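Local coordinates for peptidase M16 inactive domain family protein (PDB 3GWB) that belongs to the M16 metallopeptidase family, and probably is a proteolytically inactive member of it, at residues 53-58 against 185-190; 138-143 against 171-176. One frame throughout, in Å; residues are numbered along the deposited sequence.

Contact 1 (53-58 against 185-190); sequences PGVALL and KAFHAK
F187 lays its ring against V55 and A56, packing helix 181-191 against the first turn of helix 55-62 beside the six-stranded mixed sheet. In active M16 peptidases the equivalent of helix 55-62 probably carries the zinc-binding HxxEH motif; here it contains no histidine. F187 sends its CB toward the opposing helix, and CG anti to the backbone N (chi1 -177°) places the ring against V55 and A56. Along one branch of the ring, CD1 comes within 4.2 Å of V55 CG1, a methyl standing above the plane but displaced toward the rim. The other branch reaches A56, where CE2 lies 3.6 Å from A56 CA. At the tip, CZ is 3.7 Å from A56 CB, close apolar packing that lets the helix backbone approach the ring because the methyl is so short. All three residues are buried, and the contact is held by apolar surfaces alone. Replacing F187 by an alanine removes the ring, which would probably open a gap between the helices and leave V55 CG1 and A56 CB without their aromatic partner. Next door, H188 NE2, bonded to V119 O, ties the same helix to the end of helix 105-120. The backbone N of A56 lies over the same ring face as V55 CG1, yet its hydrogen bond goes to D49 OD1, while D49 OD2 accepts from G54 N at the N-cap.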
ATOM      1  N   PRO A  53       5.232  19.751  15.660  1.00 22.00           N
ATOM      2  CA  PRO A  53       4.817  19.167  14.380  1.00 20.97           C
ATOM      3  C   PRO A  53       5.127  17.671  14.320  1.00 20.88           C
ATOM      4  O   PRO A  53       6.254  17.254  14.604  1.00 18.70           O
ATOM      5  CB  PRO A  53       5.624  19.967  13.363  1.00 22.78           C
ATOM      6  CG  PRO A  53       5.684  21.324  14.000  1.00 21.31           C
ATOM      7  CD  PRO A  53       5.991  20.998  15.448  1.00 21.06           C
ATOM      8  N   GLY A  54       4.119  16.874  13.969  1.00 19.83           N
ATOM      9  CA  GLY A  54       4.300  15.435  13.882  1.00 16.39           C
ATOM     10  C   GLY A  54       3.942  14.626  15.125  1.00 15.11           C
ATOM     11  O   GLY A  54       3.895  13.399  15.070  1.00 13.34           O
ATOM     12  N   VAL A  55       3.680  15.284  16.251  1.00 13.82           N
ATOM     13  CA  VAL A  55       3.365  14.533  17.463  1.00 12.31           C
ATOM     14  C   VAL A  55       2.043  13.770  17.320  1.00 12.28           C
ATOM     15  O   VAL A  55       1.903  12.660  17.822  1.00 10.25           O
ATOM     16  CB  VAL A  55       3.338  15.457  18.717  1.00 12.89           C
ATOM     17  CG1 VAL A  55       2.142  16.401  18.673  1.00 11.14           C
ATOM     18  CG2 VAL A  55       3.312  14.611  19.977  1.00 11.71           C
ATOM     19  N   ALA A  56       1.089  14.351  16.602  1.00 12.09           N
ATOM     20  CA  ALA A  56      -0.202  13.701  16.407  1.00 13.12           C
ATOM     21  C   ALA A  56      -0.047  12.410  15.618  1.00 14.27           C
ATOM     22  O   ALA A  56      -0.592  11.368  15.982  1.00 12.14           O
ATOM     23  CB  ALA A  56      -1.161  14.643  15.675  1.00 14.28           C
ATOM     24  N   LEU A  57       0.714  12.472  14.537  1.00 13.57           N
ATOM     25  CA  LEU A  57       0.890  11.288  13.720  1.00 14.98           C
ATOM     26  C   LEU A  57       1.676  10.217  14.474  1.00 14.49           C
ATOM     27  O   LEU A  57       1.371   9.026  14.392  1.00 14.08           O
ATOM     28  CB  LEU A  57       1.588  11.669  12.416  1.00 16.18           C
ATOM     29  CG  LEU A  57       1.283  10.758  11.227  1.00 20.29           C
ATOM     30  CD1 LEU A  57       1.025  11.609   9.982  1.00 19.72           C
ATOM     31  CD2 LEU A  57       2.435   9.785  11.017  1.00 19.71           C
ATOM     32  N   LEU A  58       2.679  10.647  15.228  1.00 13.31           N
ATOM     33  CA  LEU A  58       3.494   9.709  15.985  1.00 13.59           C
ATOM     34  C   LEU A  58       2.673   9.017  17.073  1.00 11.93           C
ATOM     35  O   LEU A  58       2.803   7.814  17.291  1.00 12.28           O
ATOM     36  CB  LEU A  58       4.682  10.449  16.597  1.00 15.96           C
ATOM     37  CG  LEU A  58       5.832   9.629  17.182  1.00 19.39           C
ATOM     38  CD1 LEU A  58       6.263   8.531  16.215  1.00 20.27           C
ATOM     39  CD2 LEU A  58       6.996  10.579  17.482  1.00 18.47           C
ATOM     40  N   LYS A 185       2.423  10.989  25.766  1.00 10.93           N
ATOM     41  CA  LYS A 185       1.494  10.668  26.841  1.00 12.92           C
ATOM     42  C   LYS A 185       0.530  11.816  27.086  1.00 11.59           C
ATOM     43  O   LYS A 185      -0.671  11.604  27.261  1.00  8.84           O
ATOM     44  CB  LYS A 185       2.259  10.342  28.129  1.00 15.40           C
ATOM     45  CG  LYS A 185       2.914   8.970  28.130  1.00 17.83           C
ATOM     46  CD  LYS A 185       3.631   8.712  29.448  1.00 23.52           C
ATOM     47  CE  LYS A 185       4.257   7.327  29.470  1.00 28.27           C
ATOM     48  NZ  LYS A 185       4.940   7.041  30.763  1.00 30.28           N
ATOM     49  N   ALA A 186       1.063  13.031  27.087  1.00  8.95           N
ATOM     50  CA  ALA A 186       0.250  14.219  27.313  1.00 10.31           C
ATOM     51  C   ALA A 186      -0.684  14.488  26.137  1.00  9.95           C
ATOM     52  O   ALA A 186      -1.837  14.875  26.335  1.00  8.47           O
ATOM     53  CB  ALA A 186       1.147  15.423  27.553  1.00 12.18           C
ATOM     54  N   PHE A 187      -0.190  14.303  24.913  1.00 10.53           N
ATOM     55  CA  PHE A 187      -1.026  14.521  23.735  1.00  9.75           C
ATOM     56  C   PHE A 187      -2.179  13.519  23.722  1.00  9.77           C
ATOM     57  O   PHE A 187      -3.321  13.877  23.436  1.00 11.69           O
ATOM     58  CB  PHE A 187      -0.226  14.364  22.441  1.00 10.55           C
ATOM     59  CG  PHE A 187      -1.030  14.648  21.203  1.00 12.76           C
ATOM     60  CD1 PHE A 187      -1.370  15.958  20.871  1.00  9.83           C
ATOM     61  CD2 PHE A 187      -1.517  13.609  20.412  1.00 12.82           C
ATOM     62  CE1 PHE A 187      -2.169  16.229  19.765  1.00 11.58           C
ATOM     63  CE2 PHE A 187      -2.320  13.874  19.299  1.00 13.88           C
ATOM     64  CZ  PHE A 187      -2.651  15.182  18.982  1.00 12.07           C
ATOM     65  N   HIS A 188      -1.871  12.262  24.026  1.00  7.80           N
ATOM     66  CA  HIS A 188      -2.881  11.203  24.057  1.00  8.70           C
ATOM     67  C   HIS A 188      -3.979  11.471  25.089  1.00 10.05           C
ATOM     68  O   HIS A 188      -5.163  11.290  24.806  1.00  9.06           O
ATOM     69  CB  HIS A 188      -2.206   9.858  24.347  1.00  7.12           C
ATOM     70  CG  HIS A 188      -3.140   8.689  24.309  1.00  6.17           C
ATOM     71  ND1 HIS A 188      -3.776   8.208  25.434  1.00  7.69           N
ATOM     72  CD2 HIS A 188      -3.582   7.935  23.278  1.00  3.75           C
ATOM     73  CE1 HIS A 188      -4.573   7.210  25.095  1.00  2.67           C
ATOM     74  NE2 HIS A 188      -4.473   7.026  23.790  1.00  5.11           N
ATOM     75  N   ALA A 189      -3.586  11.912  26.282  1.00 10.94           N
ATOM     76  CA  ALA A 189      -4.549  12.187  27.350  1.00 12.12           C
ATOM     77  C   ALA A 189      -5.493  13.328  26.968  1.00 12.54           C
ATOM     78  O   ALA A 189      -6.647  13.383  27.409  1.00 10.98           O
ATOM     79  CB  ALA A 189      -3.806  12.530  28.638  1.00 15.52           C
ATOM     80  N   LYS A 190      -4.991  14.231  26.139  1.00 10.97           N
ATOM     81  CA  LYS A 190      -5.754  15.384  25.683  1.00 12.55           C
ATOM     82  C   LYS A 190      -6.574  15.144  24.412  1.00 12.24           C
ATOM     83  O   LYS A 190      -7.767  15.444  24.363  1.00 12.80           O
ATOM     84  CB  LYS A 190      -4.795  16.554  25.435  1.00 15.16           C
ATOM     85  CG  LYS A 190      -5.433  17.768  24.774  1.00 15.78           C
ATOM     86  CD  LYS A 190      -4.467  18.961  24.719  1.00 19.15           C
ATOM     87  CE  LYS A 190      -3.319  18.737  23.750  1.00 18.80           C
ATOM     88  NZ  LYS A 190      -3.822  18.615  22.349  1.00 22.48           N
TER

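Contact 2 (138-143 against 171-176)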
ATOM      1  N   ALA A 138      13.820   8.483   7.795  1.00 21.79           N
ATOM      2  CA  ALA A 138      14.176   7.924   6.496  1.00 22.58           C
ATOM      3  C   ALA A 138      13.173   8.448   5.473  1.00 23.36           C
ATOM      4  O   ALA A 138      13.525   8.747   4.326  1.00 23.53           O
ATOM      5  CB  ALA A 138      14.128   6.405   6.545  1.00 21.21           C
ATOM      6  N   GLY A 139      11.918   8.558   5.902  1.00 23.63           N
ATOM      7  CA  GLY A 139      10.874   9.057   5.025  1.00 21.52           C
ATOM      8  C   GLY A 139      11.151  10.463   4.523  1.00 21.08           C
ATOM      9  O   GLY A 139      10.911  10.759   3.355  1.00 19.54           O
ATOM     10  N   PHE A 140      11.648  11.336   5.396  1.00 20.82           N
ATOM     11  CA  PHE A 140      11.946  12.710   4.995  1.00 22.94           C
ATOM     12  C   PHE A 140      13.012  12.747   3.909  1.00 26.29           C
ATOM     13  O   PHE A 140      12.979  13.600   3.023  1.00 27.66           O
ATOM     14  CB  PHE A 140      12.422  13.537   6.189  1.00 21.00           C
ATOM     15  CG  PHE A 140      11.396  13.689   7.274  1.00 20.96           C
ATOM     16  CD1 PHE A 140      10.093  14.074   6.967  1.00 19.83           C
ATOM     17  CD2 PHE A 140      11.727  13.435   8.600  1.00 20.92           C
ATOM     18  CE1 PHE A 140       9.140  14.222   7.966  1.00 19.39           C
ATOM     19  CE2 PHE A 140      10.777  13.582   9.611  1.00 20.55           C
ATOM     20  CZ  PHE A 140       9.479  13.967   9.290  1.00 20.11           C
ATOM     21  N   GLU A 141      13.965  11.822   3.988  1.00 28.51           N
ATOM     22  CA  GLU A 141      15.038  11.745   3.005  1.00 31.58           C
ATOM     23  C   GLU A 141      14.485  11.326   1.648  1.00 33.49           C
ATOM     24  O   GLU A 141      14.818  11.922   0.626  1.00 34.30           O
ATOM     25  CB  GLU A 141      16.101  10.747   3.464  1.00 33.26           C
ATOM     26  CG  GLU A 141      16.805  11.159   4.742  1.00 35.96           C
ATOM     27  CD  GLU A 141      17.515  12.491   4.604  1.00 39.00           C
ATOM     28  OE1 GLU A 141      18.510  12.563   3.853  1.00 39.90           O
ATOM     29  OE2 GLU A 141      17.075  13.474   5.239  1.00 40.87           O
ATOM     30  N   TYR A 142      13.639  10.300   1.645  1.00 33.66           N
ATOM     31  CA  TYR A 142      13.032   9.816   0.411  1.00 33.80           C
ATOM     32  C   TYR A 142      12.198  10.921  -0.226  1.00 33.50           C
ATOM     33  O   TYR A 142      12.214  11.101  -1.442  1.00 33.06           O
ATOM     34  CB  TYR A 142      12.131   8.610   0.696  1.00 35.57           C
ATOM     35  CG  TYR A 142      12.868   7.354   1.108  1.00 37.53           C
ATOM     36  CD1 TYR A 142      13.735   6.711   0.227  1.00 38.80           C
ATOM     37  CD2 TYR A 142      12.677   6.792   2.371  1.00 37.85           C
ATOM     38  CE1 TYR A 142      14.394   5.535   0.590  1.00 39.96           C
ATOM     39  CE2 TYR A 142      13.331   5.621   2.748  1.00 39.80           C
ATOM     40  CZ  TYR A 142      14.187   4.996   1.852  1.00 40.39           C
ATOM     41  OH  TYR A 142      14.828   3.831   2.214  1.00 39.91           O
ATOM     42  N   GLN A 143      11.477  11.658   0.614  1.00 32.92           N
ATOM     43  CA  GLN A 143      10.608  12.747   0.171  1.00 32.82           C
ATOM     44  C   GLN A 143      11.265  13.818  -0.692  1.00 32.47           C
ATOM     45  O   GLN A 143      10.651  14.310  -1.641  1.00 32.34           O
ATOM     46  CB  GLN A 143       9.964  13.429   1.383  1.00 32.37           C
ATOM     47  CG  GLN A 143       8.615  12.873   1.777  1.00 31.93           C
ATOM     48  CD  GLN A 143       8.105  13.486   3.066  1.00 31.76           C
ATOM     49  OE1 GLN A 143       8.321  14.670   3.324  1.00 31.03           O
ATOM     50  NE2 GLN A 143       7.419  12.688   3.875  1.00 32.28           N
ATOM     51  N   GLY A 171       5.402  16.039  10.404  1.00 19.76           N
ATOM     52  CA  GLY A 171       6.432  16.897  10.965  1.00 20.67           C
ATOM     53  C   GLY A 171       7.644  16.923  10.052  1.00 21.76           C
ATOM     54  O   GLY A 171       7.503  16.744   8.844  1.00 22.36           O
ATOM     55  N   ASP A 172       8.830  17.148  10.612  1.00 22.58           N
ATOM     56  CA  ASP A 172      10.047  17.177   9.805  1.00 24.11           C
ATOM     57  C   ASP A 172      11.262  16.654  10.566  1.00 24.43           C
ATOM     58  O   ASP A 172      11.175  16.327  11.748  1.00 24.14           O
ATOM     59  CB  ASP A 172      10.324  18.593   9.301  1.00 26.97           C
ATOM     60  CG  ASP A 172      10.604  19.568  10.424  1.00 27.85           C
ATOM     61  OD1 ASP A 172      11.442  19.254  11.295  1.00 30.51           O
ATOM     62  OD2 ASP A 172       9.993  20.656  10.435  1.00 31.35           O
ATOM     63  N   ALA A 173      12.401  16.594   9.880  1.00 24.35           N
ATOM     64  CA  ALA A 173      13.642  16.089  10.468  1.00 24.82           C
ATOM     65  C   ALA A 173      14.081  16.804  11.739  1.00 24.84           C
ATOM     66  O   ALA A 173      14.757  16.215  12.582  1.00 25.33           O
ATOM     67  CB  ALA A 173      14.771  16.145   9.439  1.00 25.87           C
ATOM     68  N   LYS A 174      13.704  18.065  11.888  1.00 24.21           N
ATOM     69  CA  LYS A 174      14.106  18.806  13.076  1.00 26.85           C
ATOM     70  C   LYS A 174      13.115  18.703  14.228  1.00 26.44           C
ATOM     71  O   LYS A 174      13.495  18.838  15.392  1.00 25.88           O
ATOM     72  CB  LYS A 174      14.341  20.281  12.728  1.00 28.47           C
ATOM     73  CG  LYS A 174      15.552  20.496  11.822  1.00 31.67           C
ATOM     74  CD  LYS A 174      15.876  21.974  11.604  1.00 34.78           C
ATOM     75  CE  LYS A 174      14.820  22.673  10.760  1.00 36.75           C
ATOM     76  NZ  LYS A 174      15.249  24.055  10.393  1.00 40.07           N
ATOM     77  N   SER A 175      11.856  18.432  13.901  1.00 24.52           N
ATOM     78  CA  SER A 175      10.804  18.346  14.907  1.00 24.55           C
ATOM     79  C   SER A 175      10.563  16.953  15.498  1.00 23.85           C
ATOM     80  O   SER A 175      10.034  16.833  16.605  1.00 23.60           O
ATOM     81  CB  SER A 175       9.499  18.886  14.309  1.00 24.50           C
ATOM     82  OG  SER A 175       8.505  19.051  15.303  1.00 28.24           O
ATOM     83  N   ILE A 176      10.960  15.907  14.777  1.00 21.65           N
ATOM     84  CA  ILE A 176      10.740  14.536  15.242  1.00 21.75           C
ATOM     85  C   ILE A 176      11.686  14.021  16.331  1.00 22.55           C
ATOM     86  O   ILE A 176      11.237  13.453  17.328  1.00 22.30           O
ATOM     87  CB  ILE A 176      10.760  13.539  14.046  1.00 21.14           C
ATOM     88  CG1 ILE A 176       9.607  13.855  13.088  1.00 19.93           C
ATOM     89  CG2 ILE A 176      10.638  12.111  14.535  1.00 21.26           C
ATOM     90  CD1 ILE A 176       8.247  13.783  13.728  1.00 22.23           C
TER
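The ring of F140 lies under the backbone of D172 and A173, where a loop folds into an Asx turn against the C-terminal end of helix 126-143. Its CB is directed toward the loop, and CG sits anti to the carbonyl carbon (chi1 -63°), which carries the ring out from the helix to the main chain opposite. D172 CA makes a CH-pi contact over one face, 3.7 Å from the ring centroid and 27° off the normal. Over the same face and likewise toward the rim, A173 N lies 3.4 Å from F140 CE2. The A173 methyl adds only a looser contact to CD2. I176 comes in at the edge, in the plane of the ring, its CG1 3.7 Å from CE2. On the other branch, CE1 approaches G171 O obliquely at 3.1 Å. A single phenyl ring thus meets G171, D172 and A173 in succession, and I176 three residues further on.

G171 has positive phi, and a CB at this position would be crowded by I176 CD1, so a glycine suits the bend. Nearby, Q143 NE2 donates to D170 OD2, a polar tie from the same helix to the residue just before the 171-176 segment. E141 faces the second subunit, where its side chain packs on Q317 of that chain, and it forms a salt bridge with K144 of its own.

The CB of D172 points away from the helix, and its carboxylate serves its own loop instead. OD1 accepts two backbone N-H groups, one from K174 N on the anti side at 2.6 Å and the other from S175 N at 2.8 Å on the syn side, 32° out of the carboxylate plane.

From the N terminus, the chain first passes 53-58 at the start of helix 55-62, then runs through helix 126-143 to its end at 138-143. Contact 2 brings it back at 171-176, closing a short excursion of 27 residues that includes helix 147-160. Only afterwards does helix 181-191 return to 53-58, so contact 1 closes a wider loop of 126 residues that encloses the smaller one without crossing it. The two touch through P53 and G54, P53 O probably accepting a hydrogen bond from S175 OG at 3.0 Å. L58 touches helix 126-143 through L129, I132 and M136, so that helix, besides carrying contact 2, also packs on helix 55-62.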